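Local atomic coordinates of MdcA (Pseudomonas aeruginosa, PDB entry 5VIT), a protein that serves as the alpha subunit of malonate decarboxylase and is probably the acyl-carrier-protein transferase that exchanges acetyl for malonyl on the carrier subunit of the complex. Residues Leu115-Leu120 with Leu126-Ile131; Ile301-Val306 with Val538-Gly543; Gln481-Ala486 with Gln503-Glu508. All coordinates share one frame; numbering follows the deposited sequence.

Contact 1: Leu115-Leu120 with Leu126-Ile131; sequences LRIGQL and LEIGAI
Leu-126 packs against Ile-117 and Leu-120 of helix 114-122, and the closest apolar approach is made low on the side chains, Leu-120 CB lying 3.9 Å from Leu-126 CB. The same two residues are tied through the backbone, since Leu-126 N reaches Leu-120 O at 3.2 Å in a weak, bent bond with an N-H...O angle of 134°. This end, where helix and strand are separated by a short turn, is the tight part of the contact. Farther along, the packing thins to methyl groups. In Ile-117 a chi1 of -78° puts CG1 beside the backbone N and turns CG2 anti to it, and this one methyl branch meets two partners: Leu-126 CD2 at 4.2 Å and Ile-128 CD1 at 4.1 Å. The side chains of Ile-117 and Ile-128 cross at about a right angle, and Ile-128 is partly exposed where the other three residues are buried. The contact closes the beta-alpha-beta unit of strand 102-107, helix 114-122 and strand 127-131: Leu-126 also rests on Leu-105 of the neighbouring parallel strand, while Ile-117 and Leu-120 pack on Leu-94 of helix 91-98.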
# COMPACT_ATOMS: atom_id res chain seq x y z
N LEU A 115 -17.27 21.43 -24.10
CA LEU A 115 -16.72 21.82 -25.40
C LEU A 115 -17.33 23.13 -25.90
O LEU A 115 -16.61 24.03 -26.34
CB LEU A 115 -16.94 20.72 -26.42
CG LEU A 115 -15.85 20.52 -27.47
CD1 LEU A 115 -14.50 20.21 -26.82
CD2 LEU A 115 -16.24 19.41 -28.44
N ARG A 116 -18.65 23.25 -25.81
CA ARG A 116 -19.34 24.42 -26.34
C ARG A 116 -18.92 25.73 -25.65
O ARG A 116 -18.76 26.76 -26.31
CB ARG A 116 -20.85 24.23 -26.26
CG ARG A 116 -21.62 25.30 -27.02
CD ARG A 116 -23.00 24.85 -27.41
NE ARG A 116 -23.72 25.92 -28.09
CZ ARG A 116 -25.02 26.17 -27.93
NH1 ARG A 116 -25.75 25.42 -27.11
NH2 ARG A 116 -25.60 27.18 -28.58
N ILE A 117 -18.72 25.68 -24.33
CA ILE A 117 -18.32 26.86 -23.58
C ILE A 117 -16.95 27.34 -24.05
O ILE A 117 -16.75 28.53 -24.28
CB ILE A 117 -18.30 26.59 -22.06
CG1 ILE A 117 -19.72 26.64 -21.51
CG2 ILE A 117 -17.43 27.61 -21.35
CD1 ILE A 117 -19.86 26.18 -20.08
N GLY A 118 -16.02 26.40 -24.22
CA GLY A 118 -14.73 26.71 -24.80
C GLY A 118 -14.86 27.30 -26.20
O GLY A 118 -14.22 28.29 -26.53
N GLN A 119 -15.73 26.69 -27.01
CA GLN A 119 -16.01 27.18 -28.35
C GLN A 119 -16.54 28.62 -28.36
O GLN A 119 -16.02 29.48 -29.09
CB GLN A 119 -17.02 26.25 -29.04
CG GLN A 119 -17.31 26.65 -30.47
CD GLN A 119 -16.07 26.54 -31.35
OE1 GLN A 119 -15.40 27.55 -31.64
NE2 GLN A 119 -15.74 25.32 -31.78
N LEU A 120 -17.56 28.89 -27.56
CA LEU A 120 -18.14 30.22 -27.47
C LEU A 120 -17.14 31.23 -26.92
O LEU A 120 -17.21 32.42 -27.23
CB LEU A 120 -19.40 30.21 -26.61
CG LEU A 120 -20.61 29.50 -27.20
CD1 LEU A 120 -21.62 29.13 -26.11
CD2 LEU A 120 -21.26 30.35 -28.28
N LEU A 126 -18.81 34.47 -25.43
CA LEU A 126 -18.97 34.25 -24.00
C LEU A 126 -17.69 34.64 -23.26
O LEU A 126 -16.59 34.24 -23.65
CB LEU A 126 -19.34 32.78 -23.74
CG LEU A 126 -19.45 32.25 -22.30
CD1 LEU A 126 -20.48 31.14 -22.24
CD2 LEU A 126 -18.10 31.76 -21.78
N GLU A 127 -17.84 35.42 -22.19
CA GLU A 127 -16.72 35.72 -21.29
C GLU A 127 -16.93 35.07 -19.91
O GLU A 127 -17.99 35.22 -19.28
CB GLU A 127 -16.55 37.22 -21.13
CG GLU A 127 -16.16 37.95 -22.41
CD GLU A 127 -16.58 39.41 -22.39
OE1 GLU A 127 -16.84 39.94 -21.29
OE2 GLU A 127 -16.67 40.01 -23.48
N ILE A 128 -15.93 34.34 -19.44
CA ILE A 128 -15.99 33.73 -18.12
C ILE A 128 -15.46 34.66 -17.04
O ILE A 128 -14.29 35.03 -17.08
CB ILE A 128 -15.18 32.42 -18.07
CG1 ILE A 128 -15.80 31.39 -19.00
CG2 ILE A 128 -15.16 31.87 -16.65
CD1 ILE A 128 -15.26 30.01 -18.80
N GLY A 129 -16.31 35.04 -16.10
CA GLY A 129 -15.85 35.72 -14.89
C GLY A 129 -14.94 34.76 -14.14
O GLY A 129 -13.71 34.92 -14.14
N ALA A 130 -15.53 33.76 -13.50
CA ALA A 130 -14.74 32.67 -12.93
C ALA A 130 -15.52 31.35 -12.84
O ALA A 130 -16.75 31.34 -12.81
CB ALA A 130 -14.21 33.06 -11.55
N ILE A 131 -14.79 30.24 -12.81
CA ILE A 131 -15.35 28.95 -12.42
C ILE A 131 -15.35 28.87 -10.88
O ILE A 131 -14.31 29.05 -10.25
CB ILE A 131 -14.55 27.78 -13.04
CG1 ILE A 131 -14.41 27.97 -14.56
CG2 ILE A 131 -15.20 26.45 -12.71
CD1 ILE A 131 -13.63 26.84 -15.25

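Contact 2: Ile301-Val306 with Val538-Gly543; sequences IESGWV and VEWSGG
Two helix C-termini meet here, each closed by a Schellman motif: helix 298-302 turns out at Gly-304 and helix 534-540 at Gly-542, both glycines having positive phi. The contact between them is carried by Glu-302, Ser-303 and Trp-540. Glu-302 CB lies at the edge of the Trp-540 indole, near the ring plane, 3.9 Å from CE3 on the six-membered ring. Ser-303 OG comes to the same end of the indole obliquely, 3.7 Å from Trp-540 CZ3; this OG is hydrogen-bonded to Pro-299 O, four residues back. The Glu-302 chain bends at chi2 (-61°), which folds its carboxylate back beside the end of helix 534-540 and brings CG to 3.3 Å from Trp-540 O. No direct hydrogen bond joins the segments. Instead a water donates to both sides, to Glu-302 OE1 at 2.7 Å and to Trp-540 O at 2.7 Å. At the far end of the indole, Trp-540 NE1 is bonded to Ala-530 O, which helps to fix the rotation of the ring. At the end of helix 534-540, Ser-541 OG donates to Val-538 O at 2.7 Å, and that carbonyl also accepts from Gly-543 N. Two acceptors, a carboxylate and a helix-end carbonyl, thus face each other, and the bridging water supplies the hydrogens that neither has. Arg-325, in a salt bridge with OE1, probably offsets much of the negative charge of Glu-302, while Tyr-321 OH, hydrogen-bonded to OE2, helps to hold the carboxylate in place.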
# COMPACT_ATOMS: atom_id res chain seq x y z
N ILE A 301 -28.66 1.74 3.13
CA ILE A 301 -29.75 2.20 4.01
C ILE A 301 -30.60 1.03 4.57
O ILE A 301 -30.80 0.92 5.78
CB ILE A 301 -30.67 3.19 3.27
CG1 ILE A 301 -29.88 4.45 2.87
CG2 ILE A 301 -31.89 3.53 4.15
CD1 ILE A 301 -30.58 5.35 1.83
N GLU A 302 -31.07 0.15 3.68
CA GLU A 302 -31.89 -1.00 4.06
C GLU A 302 -31.18 -1.95 5.01
O GLU A 302 -31.81 -2.56 5.89
CB GLU A 302 -32.33 -1.77 2.81
CG GLU A 302 -33.11 -0.92 1.81
CD GLU A 302 -34.40 -0.38 2.43
OE1 GLU A 302 -35.20 -1.19 2.93
OE2 GLU A 302 -34.58 0.86 2.45
N SER A 303 -29.86 -2.07 4.83
CA SER A 303 -29.02 -2.95 5.64
C SER A 303 -28.73 -2.36 7.00
O SER A 303 -28.21 -3.05 7.87
CB SER A 303 -27.68 -3.22 4.95
OG SER A 303 -27.91 -3.76 3.67
N GLY A 304 -29.00 -1.06 7.16
CA GLY A 304 -28.84 -0.41 8.45
C GLY A 304 -27.50 0.26 8.69
O GLY A 304 -27.11 0.48 9.84
N TRP A 305 -26.78 0.59 7.62
CA TRP A 305 -25.51 1.31 7.72
C TRP A 305 -25.71 2.81 7.90
O TRP A 305 -24.94 3.48 8.59
CB TRP A 305 -24.66 1.06 6.47
CG TRP A 305 -24.07 -0.30 6.42
CD1 TRP A 305 -24.72 -1.47 6.13
CD2 TRP A 305 -22.71 -0.66 6.70
NE1 TRP A 305 -23.85 -2.52 6.22
CE2 TRP A 305 -22.60 -2.05 6.56
CE3 TRP A 305 -21.56 0.07 7.04
CZ2 TRP A 305 -21.41 -2.73 6.75
CZ3 TRP A 305 -20.37 -0.60 7.22
CH2 TRP A 305 -20.30 -1.99 7.08
N VAL A 306 -26.74 3.33 7.26
CA VAL A 306 -26.91 4.77 7.11
C VAL A 306 -27.85 5.34 8.16
O VAL A 306 -29.05 5.09 8.11
CB VAL A 306 -27.45 5.09 5.73
CG1 VAL A 306 -27.66 6.58 5.59
CG2 VAL A 306 -26.52 4.55 4.65
N VAL A 538 -34.34 -1.21 -7.43
CA VAL A 538 -35.77 -1.02 -7.19
C VAL A 538 -36.25 -2.07 -6.18
O VAL A 538 -37.00 -1.76 -5.25
CB VAL A 538 -36.59 -1.11 -8.48
CG1 VAL A 538 -38.09 -1.03 -8.18
CG2 VAL A 538 -36.18 -0.00 -9.45
N GLU A 539 -35.76 -3.29 -6.35
CA GLU A 539 -36.08 -4.39 -5.45
C GLU A 539 -35.68 -4.11 -4.01
O GLU A 539 -36.46 -4.34 -3.09
CB GLU A 539 -35.38 -5.67 -5.92
CG GLU A 539 -36.31 -6.68 -6.50
CD GLU A 539 -37.33 -7.16 -5.49
OE1 GLU A 539 -36.93 -7.82 -4.51
OE2 GLU A 539 -38.53 -6.86 -5.70
N TRP A 540 -34.44 -3.66 -3.84
CA TRP A 540 -33.94 -3.31 -2.52
C TRP A 540 -34.81 -2.23 -1.88
O TRP A 540 -34.93 -2.17 -0.67
CB TRP A 540 -32.50 -2.80 -2.61
CG TRP A 540 -31.44 -3.86 -2.52
CD1 TRP A 540 -30.86 -4.52 -3.57
CD2 TRP A 540 -30.80 -4.34 -1.33
NE1 TRP A 540 -29.91 -5.39 -3.10
CE2 TRP A 540 -29.85 -5.31 -1.73
CE3 TRP A 540 -30.95 -4.06 0.03
CZ2 TRP A 540 -29.06 -5.99 -0.82
CZ3 TRP A 540 -30.16 -4.74 0.93
CH2 TRP A 540 -29.22 -5.70 0.50
N SER A 541 -35.40 -1.38 -2.72
CA SER A 541 -36.23 -0.27 -2.28
C SER A 541 -37.68 -0.71 -2.06
O SER A 541 -38.53 0.12 -1.75
CB SER A 541 -36.18 0.87 -3.30
OG SER A 541 -37.26 0.78 -4.24
N GLY A 542 -37.95 -2.00 -2.23
CA GLY A 542 -39.30 -2.52 -2.04
C GLY A 542 -40.25 -1.91 -3.04
O GLY A 542 -41.43 -1.72 -2.75
N GLY A 543 -39.73 -1.60 -4.22
CA GLY A 543 -40.53 -1.00 -5.28
C GLY A 543 -40.72 0.51 -5.19
O GLY A 543 -41.33 1.10 -6.07
O HOH W 1 -35.54 -3.48 1.62

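Contact 3: Gln481-Ala486 with Gln503-Glu508; sequences QAMIAA and QRMRRE
Helices 481-486 and 503-507 run at 106° to each other, with axes no nearer than 11.4 Å, and the gap is bridged chiefly by Met-505. The nearest CA atoms are those of Met-483 and Met-505, 7.8 Å apart. The Met-505 chain is extended through chi2 (-178°) and bends at chi3 (73°), laying CE against the other helix, 3.5 Å from Met-483 CA and 3.7 Å from Met-483 CG. The same methyl lies 3.7 Å from Ala-482 O and brushes Ala-482 CB more loosely. Ala-486 CB, one turn on from Ala-482, packs beside the thioether at 4.0 Å from Met-505 SD. With two alanines along this side, the terminal methyl can come right up to the helix backbone. Arg-504 NE and Glu-508 OE2 form a salt bridge within 503-508, its hydrogen bond weak; Glu-508 also pairs with a basic side chain of one neighbouring protein chain and Arg-504 with an acidic side chain of another. His-497 and Ile-511 pack on both Met-505 and Ala-486. The junction between the helices is largely apolar and partly buried, probably held by van der Waals packing with no hydrogen bond across it, whereas Arg-504 and Glu-508 serve contacts with other chains.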
# COMPACT_ATOMS: atom_id res chain seq x y z
N GLN A 481 5.57 13.64 -3.89
CA GLN A 481 5.78 13.21 -5.27
C GLN A 481 6.14 11.73 -5.33
O GLN A 481 5.63 10.99 -6.18
CB GLN A 481 6.89 14.05 -5.95
CG GLN A 481 6.51 15.51 -6.15
CD GLN A 481 7.71 16.41 -6.40
OE1 GLN A 481 8.85 15.99 -6.23
NE2 GLN A 481 7.45 17.65 -6.80
N ALA A 482 7.03 11.30 -4.43
CA ALA A 482 7.46 9.90 -4.44
C ALA A 482 6.27 9.00 -4.17
O ALA A 482 6.10 7.96 -4.79
CB ALA A 482 8.58 9.65 -3.41
N MET A 483 5.43 9.41 -3.22
CA MET A 483 4.29 8.59 -2.84
C MET A 483 3.29 8.50 -3.98
O MET A 483 2.79 7.42 -4.28
CB MET A 483 3.64 9.15 -1.57
CG MET A 483 4.61 9.19 -0.39
SD MET A 483 4.02 10.16 1.02
CE MET A 483 2.59 9.19 1.32
N ILE A 484 3.02 9.63 -4.64
CA ILE A 484 2.09 9.64 -5.77
C ILE A 484 2.62 8.72 -6.88
O ILE A 484 1.88 7.89 -7.41
CB ILE A 484 1.85 11.07 -6.30
CG1 ILE A 484 1.02 11.87 -5.28
CG2 ILE A 484 1.15 11.04 -7.67
CD1 ILE A 484 1.19 13.39 -5.35
N ALA A 485 3.90 8.86 -7.19
CA ALA A 485 4.50 8.04 -8.23
C ALA A 485 4.40 6.53 -7.90
O ALA A 485 4.17 5.71 -8.79
CB ALA A 485 5.98 8.45 -8.46
N ALA A 486 4.56 6.18 -6.62
CA ALA A 486 4.43 4.77 -6.20
C ALA A 486 3.06 4.14 -6.48
O ALA A 486 2.94 2.93 -6.56
CB ALA A 486 4.75 4.62 -4.73
N GLN A 503 8.97 -1.48 -1.32
CA GLN A 503 8.93 -2.25 -0.07
C GLN A 503 9.08 -1.35 1.15
O GLN A 503 8.33 -1.46 2.13
CB GLN A 503 10.02 -3.33 -0.06
CG GLN A 503 10.02 -4.20 1.22
CD GLN A 503 10.96 -3.69 2.33
OE1 GLN A 503 11.95 -2.98 2.06
NE2 GLN A 503 10.66 -4.06 3.57
N ARG A 504 10.04 -0.44 1.09
CA ARG A 504 10.26 0.53 2.14
C ARG A 504 9.05 1.42 2.38
O ARG A 504 8.68 1.68 3.53
CB ARG A 504 11.48 1.39 1.78
CG ARG A 504 11.74 2.55 2.72
CD ARG A 504 13.23 2.81 2.76
NE ARG A 504 13.63 3.29 4.07
CZ ARG A 504 14.55 2.72 4.84
NH1 ARG A 504 15.17 1.61 4.44
NH2 ARG A 504 14.84 3.26 6.02
N MET A 505 8.43 1.89 1.30
CA MET A 505 7.27 2.76 1.44
C MET A 505 6.11 2.00 2.07
O MET A 505 5.37 2.55 2.89
CB MET A 505 6.89 3.35 0.09
CG MET A 505 8.05 4.17 -0.50
SD MET A 505 7.69 4.96 -2.08
CE MET A 505 6.58 6.26 -1.55
N ARG A 506 5.99 0.73 1.72
CA ARG A 506 4.98 -0.15 2.31
C ARG A 506 5.18 -0.32 3.82
O ARG A 506 4.27 -0.11 4.63
CB ARG A 506 5.04 -1.52 1.66
CG ARG A 506 4.67 -1.51 0.19
CD ARG A 506 3.70 -2.60 -0.03
NE ARG A 506 4.24 -3.78 -0.64
CZ ARG A 506 3.72 -5.00 -0.49
NH1 ARG A 506 2.67 -5.19 0.30
NH2 ARG A 506 4.28 -6.02 -1.12
N ARG A 507 6.39 -0.72 4.17
CA ARG A 507 6.80 -0.94 5.54
C ARG A 507 6.66 0.32 6.41
O ARG A 507 6.22 0.23 7.55
CB ARG A 507 8.23 -1.45 5.56
CG ARG A 507 8.65 -2.08 6.87
CD ARG A 507 10.06 -2.66 6.76
NE ARG A 507 10.98 -1.82 5.98
CZ ARG A 507 11.51 -0.70 6.49
NH1 ARG A 507 11.20 -0.34 7.76
NH2 ARG A 507 12.35 0.07 5.78
N GLU A 508 7.03 1.48 5.87
CA GLU A 508 6.90 2.74 6.62
C GLU A 508 5.47 3.28 6.68
O GLU A 508 5.21 4.27 7.35
CB GLU A 508 7.84 3.78 6.02
CG GLU A 508 9.29 3.36 6.20
CD GLU A 508 10.27 4.36 5.67
OE1 GLU A 508 9.85 5.29 4.96
OE2 GLU A 508 11.48 4.20 5.96

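In the fold
Contact 1 is buried, contact 3 partly so, and contact 2 lies at the surface. Their centres are about 40 Å apart and none touches another. Contact 1 joins helix to strand at the edge of the parallel sheet that ends in strand 127-131, between elements adjacent in sequence. Contact 3 also links near neighbours along the chain, and is nested inside the long loop closed by contact 2, which brings helix 534-540, near the C-terminus, against helix 298-302. The chemistry follows the setting: branched aliphatic groups in contact 1, a methionine against alanines in contact 3, and a water-bridged carboxylate beside an indole in contact 2. Only contact 3 has other protein chains beside its segments.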